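Anti-sigma-I factor RsgI3 (PDB 6QE7) probably holds the sigma factor SigI3 inactive until its extracellular tandem PA14 domains, the part present here, bind plant cell-wall polysaccharides such as pectin. Local coordinates at residues V220-W223 / I229-N232; V258-C261 / P266-I269. All coordinates share one frame; numbering follows the deposited sequence.

Interaction 1: V220-W223 / I229-N232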
loop_
_atom_site.group_PDB
_atom_site.type_symbol
_atom_site.label_atom_id
_atom_site.label_comp_id
_atom_site.label_asym_id
_atom_site.label_seq_id
_atom_site.Cartn_x
_atom_site.Cartn_y
_atom_site.Cartn_z
ATOM N N VAL A 220 -14.015 14.735 18.142
ATOM C CA VAL A 220 -13.363 13.869 17.112
ATOM C C VAL A 220 -13.295 14.600 15.780
ATOM O O VAL A 220 -14.217 15.370 15.422
ATOM C CB VAL A 220 -14.109 12.536 16.949
ATOM C CG1 VAL A 220 -13.861 11.633 18.129
ATOM C CG2 VAL A 220 -15.590 12.730 16.758
ATOM N N ARG A 221 -12.236 14.315 15.054
ATOM C CA ARG A 221 -12.180 14.502 13.582
ATOM C C ARG A 221 -11.602 13.234 12.944
ATOM O O ARG A 221 -10.649 12.652 13.533
ATOM C CB ARG A 221 -11.316 15.717 13.238
ATOM C CG ARG A 221 -11.918 17.045 13.654
ATOM C CD ARG A 221 -11.013 18.153 13.156
ATOM N NE ARG A 221 -11.819 19.367 13.140
ATOM C CZ ARG A 221 -11.561 20.443 13.867
ATOM N NH1 ARG A 221 -10.513 20.479 14.676
ATOM N NH2 ARG A 221 -12.352 21.495 13.764
ATOM N N VAL A 222 -12.145 12.864 11.773
ATOM C CA VAL A 222 -11.664 11.716 10.934
ATOM C C VAL A 222 -11.507 12.159 9.478
ATOM O O VAL A 222 -12.452 12.676 8.877
ATOM C CB VAL A 222 -12.557 10.499 10.997
ATOM C CG1 VAL A 222 -11.971 9.382 10.128
ATOM C CG2 VAL A 222 -12.796 10.028 12.454
ATOM N N TRP A 223 -10.298 11.998 8.992
ATOM C CA TRP A 223 -9.957 12.049 7.561
ATOM C C TRP A 223 -9.635 10.635 7.035
ATOM O O TRP A 223 -8.885 9.892 7.708
ATOM C CB TRP A 223 -8.709 12.878 7.400
ATOM C CG TRP A 223 -8.854 14.331 7.697
ATOM C CD1 TRP A 223 -9.006 15.361 6.814
ATOM C CD2 TRP A 223 -8.731 14.911 8.994
ATOM N NE1 TRP A 223 -8.981 16.549 7.483
ATOM C CE2 TRP A 223 -8.791 16.315 8.822
ATOM C CE3 TRP A 223 -8.509 14.387 10.251
ATOM C CZ2 TRP A 223 -8.680 17.201 9.895
ATOM C CZ3 TRP A 223 -8.438 15.261 11.331
ATOM C CH2 TRP A 223 -8.486 16.642 11.141
ATOM N N ILE A 229 -14.313 13.487 6.843
ATOM C CA ILE A 229 -15.658 12.872 6.738
ATOM C C ILE A 229 -16.381 12.890 8.080
ATOM O O ILE A 229 -17.567 12.526 8.077
ATOM C CB ILE A 229 -15.524 11.444 6.171
ATOM C CG1 ILE A 229 -14.748 10.519 7.111
ATOM C CG2 ILE A 229 -14.915 11.499 4.786
ATOM C CD1 ILE A 229 -15.037 9.045 6.862
ATOM N N ILE A 230 -15.672 13.094 9.175
ATOM C CA ILE A 230 -16.284 13.363 10.512
ATOM C C ILE A 230 -15.673 14.610 11.131
ATOM O O ILE A 230 -14.447 14.693 11.138
ATOM C CB ILE A 230 -16.116 12.145 11.410
ATOM C CG1 ILE A 230 -16.799 10.950 10.762
ATOM C CG2 ILE A 230 -16.589 12.425 12.831
ATOM C CD1 ILE A 230 -16.746 9.658 11.556
ATOM N N ASP A 231 -16.491 15.537 11.661
ATOM C CA ASP A 231 -15.984 16.804 12.275
ATOM C C ASP A 231 -16.904 17.214 13.426
ATOM O O ASP A 231 -17.826 17.929 13.212
ATOM C CB ASP A 231 -15.874 17.880 11.204
ATOM C CG ASP A 231 -15.100 19.133 11.610
ATOM O OD1 ASP A 231 -14.408 19.084 12.638
ATOM O OD2 ASP A 231 -15.149 20.117 10.829
ATOM N N ASN A 232 -16.675 16.687 14.607
ATOM C CA ASN A 232 -17.440 17.036 15.817
ATOM C C ASN A 232 -16.426 17.341 16.929
ATOM O O ASN A 232 -16.332 16.613 17.890
ATOM C CB ASN A 232 -18.440 15.927 16.108
ATOM C CG ASN A 232 -19.333 16.263 17.277
ATOM O OD1 ASN A 232 -19.515 17.456 17.585
ATOM N ND2 ASN A 232 -19.864 15.226 17.931
#
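Arg221 and Asp231 face each other across a non-hydrogen-bonded pair of the antiparallel hairpin 219-224/227-232, and their side chains run side by side on one face of the sheet. The Arg221 chain is extended from CG to NE, which lays its long methylene part beside the carboxylate and brings its NE to 2.7 Å from Asp231 OD1. This salt bridge is short but bent, with an N-H...O angle of 139°: the oxygen lies tilted from the guanidinium plane, and the nitrogen comes from above the carboxylate plane. Asp231 makes its half of the reach with CG anti to the backbone N (chi1 -168°). Trp233 adds a cation-pi partner to the arginine.

Val220, Val222 and Ile230 occupy the other face, where beta-branched residues suit both extended backbone and a buried surface. Val222 and Ile230 lie alongside one another, CB to CB 3.9 Å, while CG2 of Ile230 also reaches CG2 of Val220 at 4.1 Å. Asn232, on this same face, turns its amide to Asn242, its ND2 hydrogen-bonding to OD1 there.

A classic beta bulge interrupts the ladder: Ile229 and Ile230 both stand opposite Val222, whose carbonyl oxygen accepts from Ile229 N at 2.9 Å and from Ile230 N at 3.3 Å. Val222 N in turn reaches Ile230 O at 3.0 Å. Beyond the bulge, Val220 and Asn232 exchange two backbone bonds. The chemistry thus divides by face: an ion pair suited to partial solvent exposure on one, mainly branched hydrocarbon on the other, buried against Thr214 of strand 208-216, with Asn232 at its end.

Interaction 2: V258-C261 / P266-I269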
loop_
_atom_site.group_PDB
_atom_site.type_symbol
_atom_site.label_atom_id
_atom_site.label_comp_id
_atom_site.label_asym_id
_atom_site.label_seq_id
_atom_site.Cartn_x
_atom_site.Cartn_y
_atom_site.Cartn_z
ATOM N N VAL A 258 -7.019 10.456 12.489
ATOM C CA VAL A 258 -8.051 10.563 13.533
ATOM C C VAL A 258 -7.474 11.472 14.631
ATOM O O VAL A 258 -6.306 11.253 15.098
ATOM C CB VAL A 258 -8.510 9.190 14.089
ATOM C CG1 VAL A 258 -9.575 9.322 15.191
ATOM C CG2 VAL A 258 -9.100 8.325 13.008
ATOM N N GLU A 259 -8.286 12.450 15.036
ATOM C CA GLU A 259 -7.985 13.393 16.157
ATOM C C GLU A 259 -9.117 13.287 17.208
ATOM O O GLU A 259 -10.326 13.217 16.861
ATOM C CB GLU A 259 -7.727 14.819 15.650
ATOM C CG GLU A 259 -6.408 15.044 14.912
ATOM C CD GLU A 259 -6.164 16.405 14.241
ATOM O OE1 GLU A 259 -7.111 17.209 14.126
ATOM O OE2 GLU A 259 -5.046 16.616 13.756
ATOM N N TYR A 260 -8.710 13.265 18.472
ATOM C CA TYR A 260 -9.587 13.126 19.657
ATOM C C TYR A 260 -9.173 14.189 20.682
ATOM O O TYR A 260 -7.995 14.343 20.986
ATOM C CB TYR A 260 -9.444 11.747 20.316
ATOM C CG TYR A 260 -10.252 11.590 21.578
ATOM C CD1 TYR A 260 -11.628 11.691 21.514
ATOM C CD2 TYR A 260 -9.693 11.399 22.826
ATOM C CE1 TYR A 260 -12.423 11.573 22.634
ATOM C CE2 TYR A 260 -10.477 11.358 23.980
ATOM C CZ TYR A 260 -11.853 11.427 23.889
ATOM O OH TYR A 260 -12.715 11.350 24.963
ATOM N N CYS A 261 -10.141 14.854 21.270
ATOM C CA CYS A 261 -9.874 15.701 22.439
ATOM C C CYS A 261 -10.883 15.338 23.541
ATOM O O CYS A 261 -12.028 15.069 23.318
ATOM C CB CYS A 261 -9.801 17.161 22.038
ATOM S SG CYS A 261 -11.372 17.882 21.502
ATOM N N PRO A 266 -14.476 11.234 31.637
ATOM C CA PRO A 266 -13.737 9.982 31.495
ATOM C C PRO A 266 -13.649 9.701 29.988
ATOM O O PRO A 266 -14.685 9.900 29.298
ATOM C CB PRO A 266 -14.577 8.928 32.220
ATOM C CG PRO A 266 -15.972 9.541 32.316
ATOM C CD PRO A 266 -15.781 11.043 32.296
ATOM N N ALA A 267 -12.428 9.395 29.508
ATOM C CA ALA A 267 -12.101 9.465 28.064
ATOM C C ALA A 267 -12.500 8.136 27.412
ATOM O O ALA A 267 -12.276 7.081 28.012
ATOM C CB ALA A 267 -10.654 9.750 27.833
ATOM N N PHE A 268 -13.005 8.208 26.194
ATOM C CA PHE A 268 -13.469 7.041 25.411
ATOM C C PHE A 268 -13.385 7.423 23.950
ATOM O O PHE A 268 -13.939 8.460 23.628
ATOM C CB PHE A 268 -14.920 6.729 25.759
ATOM C CG PHE A 268 -15.528 5.450 25.268
ATOM C CD1 PHE A 268 -16.022 5.352 23.976
ATOM C CD2 PHE A 268 -15.682 4.359 26.119
ATOM C CE1 PHE A 268 -16.621 4.175 23.536
ATOM C CE2 PHE A 268 -16.298 3.185 25.685
ATOM C CZ PHE A 268 -16.782 3.104 24.398
ATOM N N ILE A 269 -12.784 6.583 23.126
ATOM C CA ILE A 269 -12.962 6.693 21.648
ATOM C C ILE A 269 -12.798 5.318 20.980
ATOM O O ILE A 269 -11.778 4.608 21.233
ATOM C CB ILE A 269 -12.005 7.761 21.090
ATOM C CG1 ILE A 269 -12.150 7.880 19.559
ATOM C CG2 ILE A 269 -10.598 7.432 21.560
ATOM C CD1 ILE A 269 -11.413 8.993 18.970
#
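Ala267 meets the hydroxyl end of Tyr260, its CB lying at the edge of the ring and near its plane, 4.2 Å from Tyr260 CE2. A small methyl suits this close approach to the ring edge, and the same alanine also touches Phe194 of strand 193-202.

At Phe268 the backbone takes over. Phe268 N donates a weak hydrogen bond to Tyr260 OH, 3.4 Å long but nearly straight at 166°, so the phenol gives a buried peptide N-H a polar partner. The CB of Phe268 leaves the backbone away from strand 254-263, and the side chain touches Asn217 on a loop.

Ile269 returns to the tyrosine with its branched side chain. Ile269 CB sits over one face of the Tyr260 ring, 4.2 Å from the centroid and offset toward the rim, a CH-pi contact. With CG1 anti to the backbone N (chi1 179°) and the chain extended beyond it, Ile269 CD1 is carried to the root of the tyrosine, 3.6 Å from Tyr260 CB. The same Ile269 CD1 lies 4.2 Å from Val258 CG1. Tyr260 comes from the other sheet, so the two side chains overlap along their lengths, each reaching toward the other's backbone. A long, flat residue with a polar end suits this place, because it spans from its own strand to the backbone facing it.

No backbone hydrogen bond joins the two segments: strand 254-263 pairs with 193-202 and 219-224, whereas 268-274 pairs with 177-179 and 208-216. Side chains meeting between two antiparallel sheets are the core packing of a beta sandwich, here in the second PA14 domain.

Both interactions belong to the second PA14 domain and share one sheet, since strand 219-224 of interaction 1 neighbours strand 254-263 of interaction 2; Arg221 O and Glu259 N, 2.8 Å apart, probably hydrogen-bond across that seam. Interaction 1 works within the sheet, so backbone bonds dominate and one face can carry charge where solvent reaches it. Interaction 2 is wholly buried and bridges two sheets, relying on apolar and ring contacts with a single weak polar link. They meet where Val220 CG1 packs on Ile269 CD1 at 3.7 Å, so the hairpin's apolar face and the tyrosine-isoleucine contact adjoin in the same core.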